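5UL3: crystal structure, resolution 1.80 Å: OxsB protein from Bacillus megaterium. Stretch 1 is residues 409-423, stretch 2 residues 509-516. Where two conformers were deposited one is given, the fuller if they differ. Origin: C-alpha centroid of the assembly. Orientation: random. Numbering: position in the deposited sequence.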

# COMPACT_ATOMS: atom_id res chain seq x y z
N THR A 409 -23.64 12.36 -16.04
CA THR A 409 -24.73 13.30 -15.82
C THR A 409 -24.55 14.04 -14.50
O THR A 409 -23.80 13.62 -13.62
CB THR A 409 -26.08 12.58 -15.80
OG1 THR A 409 -26.15 11.72 -14.66
CG2 THR A 409 -26.27 11.76 -17.08
N LYS A 410 -25.24 15.18 -14.39
CA LYS A 410 -25.27 15.89 -13.13
C LYS A 410 -25.77 14.99 -12.01
O LYS A 410 -25.22 15.00 -10.89
CB LYS A 410 -26.13 17.15 -13.25
CG LYS A 410 -26.28 17.90 -11.94
CD LYS A 410 -26.78 19.32 -12.15
CE LYS A 410 -27.23 19.93 -10.84
NZ LYS A 410 -27.76 21.31 -11.03
N GLU A 411 -26.77 14.16 -12.29
CA GLU A 411 -27.32 13.28 -11.27
C GLU A 411 -26.27 12.29 -10.76
O GLU A 411 -26.22 12.01 -9.55
CB GLU A 411 -28.54 12.54 -11.83
CG GLU A 411 -29.79 13.42 -12.00
CD GLU A 411 -29.63 14.52 -13.05
OE1 GLU A 411 -28.87 14.34 -14.03
OE2 GLU A 411 -30.28 15.59 -12.89
N TRP A 412 -25.43 11.76 -11.65
CA TRP A 412 -24.36 10.86 -11.23
C TRP A 412 -23.36 11.59 -10.32
O TRP A 412 -22.91 11.04 -9.31
CB TRP A 412 -23.64 10.30 -12.45
CG TRP A 412 -22.49 9.35 -12.17
CD1 TRP A 412 -22.53 7.99 -12.18
CD2 TRP A 412 -21.13 9.70 -11.83
NE1 TRP A 412 -21.30 7.47 -11.89
CE2 TRP A 412 -20.42 8.50 -11.65
CE3 TRP A 412 -20.46 10.92 -11.65
CZ2 TRP A 412 -19.07 8.47 -11.34
CZ3 TRP A 412 -19.10 10.89 -11.33
CH2 TRP A 412 -18.43 9.66 -11.17
N ASN A 413 -23.02 12.83 -10.67
CA ASN A 413 -22.06 13.60 -9.88
C ASN A 413 -22.64 14.00 -8.53
O ASN A 413 -21.92 14.01 -7.52
CB ASN A 413 -21.60 14.84 -10.65
CG ASN A 413 -20.58 14.51 -11.74
OD1 ASN A 413 -19.41 14.34 -11.45
ND2 ASN A 413 -21.03 14.45 -12.99
N VAL A 414 -23.93 14.33 -8.49
CA VAL A 414 -24.55 14.67 -7.21
C VAL A 414 -24.63 13.44 -6.31
O VAL A 414 -24.41 13.54 -5.09
CB VAL A 414 -25.93 15.31 -7.44
CG1 VAL A 414 -26.64 15.53 -6.10
CG2 VAL A 414 -25.76 16.66 -8.16
N GLU A 415 -24.93 12.27 -6.88
CA GLU A 415 -24.91 11.05 -6.08
C GLU A 415 -23.49 10.70 -5.64
O GLU A 415 -23.29 10.14 -4.56
CB GLU A 415 -25.54 9.89 -6.87
CG GLU A 415 -25.73 8.59 -6.08
CD GLU A 415 -26.76 8.71 -4.96
OE1 GLU A 415 -26.54 8.14 -3.87
OE2 GLU A 415 -27.80 9.38 -5.17
N ARG A 416 -22.49 11.04 -6.46
CA ARG A 416 -21.10 10.84 -6.08
C ARG A 416 -20.73 11.73 -4.89
O ARG A 416 -20.06 11.28 -3.96
CB ARG A 416 -20.20 11.12 -7.28
CG ARG A 416 -18.82 10.53 -7.20
CD ARG A 416 -18.83 9.16 -6.52
NE ARG A 416 -19.35 8.08 -7.35
CZ ARG A 416 -18.59 7.30 -8.12
NH1 ARG A 416 -17.29 7.48 -8.19
NH2 ARG A 416 -19.15 6.33 -8.83
N LEU A 417 -21.18 12.99 -4.90
CA LEU A 417 -20.92 13.88 -3.77
C LEU A 417 -21.57 13.34 -2.50
O LEU A 417 -20.97 13.36 -1.42
CB LEU A 417 -21.42 15.29 -4.08
CG LEU A 417 -21.22 16.30 -2.95
CD1 LEU A 417 -19.73 16.51 -2.70
CD2 LEU A 417 -21.90 17.62 -3.33
N LYS A 418 -22.81 12.83 -2.61
CA LYS A 418 -23.44 12.19 -1.45
C LYS A 418 -22.60 11.04 -0.92
O LYS A 418 -22.41 10.90 0.30
CB LYS A 418 -24.84 11.70 -1.82
CG LYS A 418 -25.49 10.88 -0.71
CD LYS A 418 -26.94 10.48 -1.06
CE LYS A 418 -27.55 9.66 0.09
NZ LYS A 418 -28.82 8.96 -0.31
N MET A 419 -22.07 10.20 -1.81
CA MET A 419 -21.23 9.08 -1.38
C MET A 419 -19.99 9.57 -0.65
O MET A 419 -19.63 9.04 0.41
CB MET A 419 -20.83 8.23 -2.60
CG MET A 419 -20.04 6.96 -2.24
SD MET A 419 -18.89 6.53 -3.58
CE MET A 419 -17.73 7.87 -3.40
N TRP A 420 -19.32 10.58 -1.21
CA TRP A 420 -18.14 11.11 -0.53
C TRP A 420 -18.50 11.71 0.83
O TRP A 420 -17.71 11.62 1.78
CB TRP A 420 -17.46 12.15 -1.43
CG TRP A 420 -16.56 11.52 -2.44
CD1 TRP A 420 -16.87 11.19 -3.75
CD2 TRP A 420 -15.21 11.11 -2.23
NE1 TRP A 420 -15.77 10.61 -4.36
CE2 TRP A 420 -14.74 10.55 -3.45
CE3 TRP A 420 -14.33 11.16 -1.13
CZ2 TRP A 420 -13.44 10.05 -3.59
CZ3 TRP A 420 -13.05 10.66 -1.28
CH2 TRP A 420 -12.62 10.11 -2.51
N HIS A 421 -19.68 12.31 0.94
CA HIS A 421 -20.12 12.82 2.24
C HIS A 421 -20.27 11.68 3.23
O HIS A 421 -19.82 11.79 4.38
CB HIS A 421 -21.43 13.59 2.11
CG HIS A 421 -21.90 14.20 3.39
ND1 HIS A 421 -23.22 14.13 3.81
CD2 HIS A 421 -21.24 14.90 4.35
CE1 HIS A 421 -23.34 14.75 4.97
NE2 HIS A 421 -22.16 15.24 5.31
N TYR A 422 -20.88 10.57 2.81
CA TYR A 422 -20.97 9.40 3.68
C TYR A 422 -19.59 8.91 4.08
O TYR A 422 -19.40 8.46 5.22
CB TYR A 422 -21.75 8.28 2.99
CG TYR A 422 -23.24 8.31 3.32
CD1 TYR A 422 -24.10 9.10 2.59
CD2 TYR A 422 -23.75 7.58 4.38
CE1 TYR A 422 -25.45 9.15 2.89
CE2 TYR A 422 -25.11 7.62 4.69
CZ TYR A 422 -25.95 8.41 3.93
OH TYR A 422 -27.29 8.47 4.21
N CYS A 423 -18.62 8.94 3.16
CA CYS A 423 -17.26 8.57 3.53
C CYS A 423 -16.73 9.48 4.63
O CYS A 423 -16.15 9.01 5.61
CB CYS A 423 -16.34 8.64 2.32
SG CYS A 423 -16.62 7.31 1.14
N THR A 509 -29.18 21.02 0.09
CA THR A 509 -29.21 19.71 -0.52
C THR A 509 -27.86 19.43 -1.17
O THR A 509 -27.04 20.33 -1.38
CB THR A 509 -30.31 19.63 -1.57
OG1 THR A 509 -29.99 20.53 -2.64
CG2 THR A 509 -31.67 20.02 -0.96
N TYR A 510 -27.63 18.15 -1.51
CA TYR A 510 -26.40 17.81 -2.21
C TYR A 510 -26.29 18.56 -3.53
O TYR A 510 -25.22 19.07 -3.87
CB TYR A 510 -26.34 16.30 -2.43
CG TYR A 510 -26.07 15.52 -1.16
CD1 TYR A 510 -24.92 15.75 -0.43
CD2 TYR A 510 -26.98 14.58 -0.69
CE1 TYR A 510 -24.66 15.06 0.74
CE2 TYR A 510 -26.74 13.88 0.49
CZ TYR A 510 -25.58 14.13 1.20
OH TYR A 510 -25.31 13.45 2.36
N GLU A 511 -27.41 18.69 -4.25
CA GLU A 511 -27.39 19.40 -5.53
C GLU A 511 -27.04 20.88 -5.34
O GLU A 511 -26.33 21.46 -6.16
CB GLU A 511 -28.74 19.24 -6.24
CG GLU A 511 -28.82 19.99 -7.57
CD GLU A 511 -30.07 19.63 -8.36
OE1 GLU A 511 -30.94 18.92 -7.81
OE2 GLU A 511 -30.17 20.03 -9.54
N GLU A 512 -27.55 21.50 -4.27
CA GLU A 512 -27.22 22.90 -4.04
C GLU A 512 -25.74 23.07 -3.72
O GLU A 512 -25.08 23.98 -4.23
CB GLU A 512 -28.08 23.47 -2.90
CG GLU A 512 -29.57 23.56 -3.22
CD GLU A 512 -30.41 24.04 -2.03
OE1 GLU A 512 -29.99 23.86 -0.87
OE2 GLU A 512 -31.50 24.61 -2.26
N LEU A 513 -25.21 22.19 -2.87
CA LEU A 513 -23.79 22.22 -2.56
C LEU A 513 -22.95 22.01 -3.81
O LEU A 513 -21.99 22.75 -4.06
CB LEU A 513 -23.46 21.16 -1.51
CG LEU A 513 -21.97 21.03 -1.17
CD1 LEU A 513 -21.45 22.34 -0.61
CD2 LEU A 513 -21.76 19.88 -0.19
N TYR A 514 -23.31 21.00 -4.60
CA TYR A 514 -22.61 20.72 -5.85
C TYR A 514 -22.63 21.93 -6.78
O TYR A 514 -21.59 22.34 -7.30
CB TYR A 514 -23.25 19.51 -6.54
CG TYR A 514 -22.58 19.08 -7.82
CD1 TYR A 514 -21.43 18.29 -7.79
CD2 TYR A 514 -23.11 19.41 -9.06
CE1 TYR A 514 -20.82 17.88 -8.96
CE2 TYR A 514 -22.51 19.00 -10.24
CZ TYR A 514 -21.36 18.24 -10.18
OH TYR A 514 -20.78 17.83 -11.35
N ASP A 515 -23.81 22.51 -7.00
CA ASP A 515 -23.91 23.64 -7.93
C ASP A 515 -23.09 24.83 -7.46
O ASP A 515 -22.43 25.50 -8.26
CB ASP A 515 -25.38 24.03 -8.12
CG ASP A 515 -26.13 23.07 -9.01
OD1 ASP A 515 -25.50 22.40 -9.85
OD2 ASP A 515 -27.37 22.98 -8.86
N LYS A 516 -23.10 25.10 -6.15
CA LYS A 516 -22.36 26.24 -5.64
C LYS A 516 -20.85 26.04 -5.75
O LYS A 516 -20.12 26.98 -6.09
CB LYS A 516 -22.76 26.52 -4.19
CG LYS A 516 -24.07 27.29 -4.07
CD LYS A 516 -24.52 27.38 -2.61
CE LYS A 516 -25.84 28.12 -2.45
NZ LYS A 516 -25.66 29.60 -2.51

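A single lysine, fully extended, serves two acids on the facing helix at once. K410 holds every chi angle in the t well, and although its CA-to-CB bond points sideways, the end of the chain comes nearer to the other helix. There K410 NZ donates to D515 OD1 and D515 OD2, both at 2.8 Å, straddling the carboxylate, and makes a weak hydrogen bond to E511 OE2 at 3.1 Å. E511 and D515 lie one helical turn apart, the i to i+4 spacing that brings both carboxylates within reach of one ammonium group; both pairs are salt bridges. D515 was deposited in two conformers, so this description applies to the one given.

The two helices cross at 104°, their axes 9.2 Å apart at closest approach. The helices cross steeply, yet the contact runs from K410 to H421 on one helix, and the backbones come nearest where V414 CA lies 5.8 Å from E511 CA. At this point the side chain of V414 packs at van der Waals distance: V414 CG1 is 3.7 Å from E511 N and 3.8 Å from Y510 CB.

Y514 supplies the knob. Its side chain sits in a hole formed by K410, N413, V414 and L417, the i, i+3, i+4, i+7 pattern of one helix face. V414 CG2 approaches Y514 CD2 at 3.9 Å, while the ring's far end reaches N413, with Y514 OH 3.2 Å from N413 CB. L417 points toward the other helix and closes the hole: L417 CD2 lies 4.0 Å from Y514 CB, 3.9 Å from L513 CD2 and 3.7 Å from the backbone Y510 O. One methyl therefore packs against side chains and main chain alike.

Y510, the residue with the most area covered in this contact, works through both its ring and its hydroxyl. K418 CB lies over one ring face, 3.8 Å from the Y510 ring centroid and 14° off the normal, a CH-pi contact made by the aliphatic base of a lysine whose end leads away. The hydroxyl continues to H421, where Y510 OH and H421 ND1 form a short 2.6 Å hydrogen bond, near the plane of the imidazole; either atom could be the donor. The pattern is a tyrosine knob over a four-residue hole, with charged pairing at one end of the patch and a tyrosine-histidine hydrogen bond at the other.

Both helices begin alike. T409 OG1 accepts from W412 N and T509 OG1 from E512 N, each at 3.1 Å. Neither threonine touches the other stretch: the caps secure the helix starts, and the residues right after them, K410 and Y510, already take part in the contact.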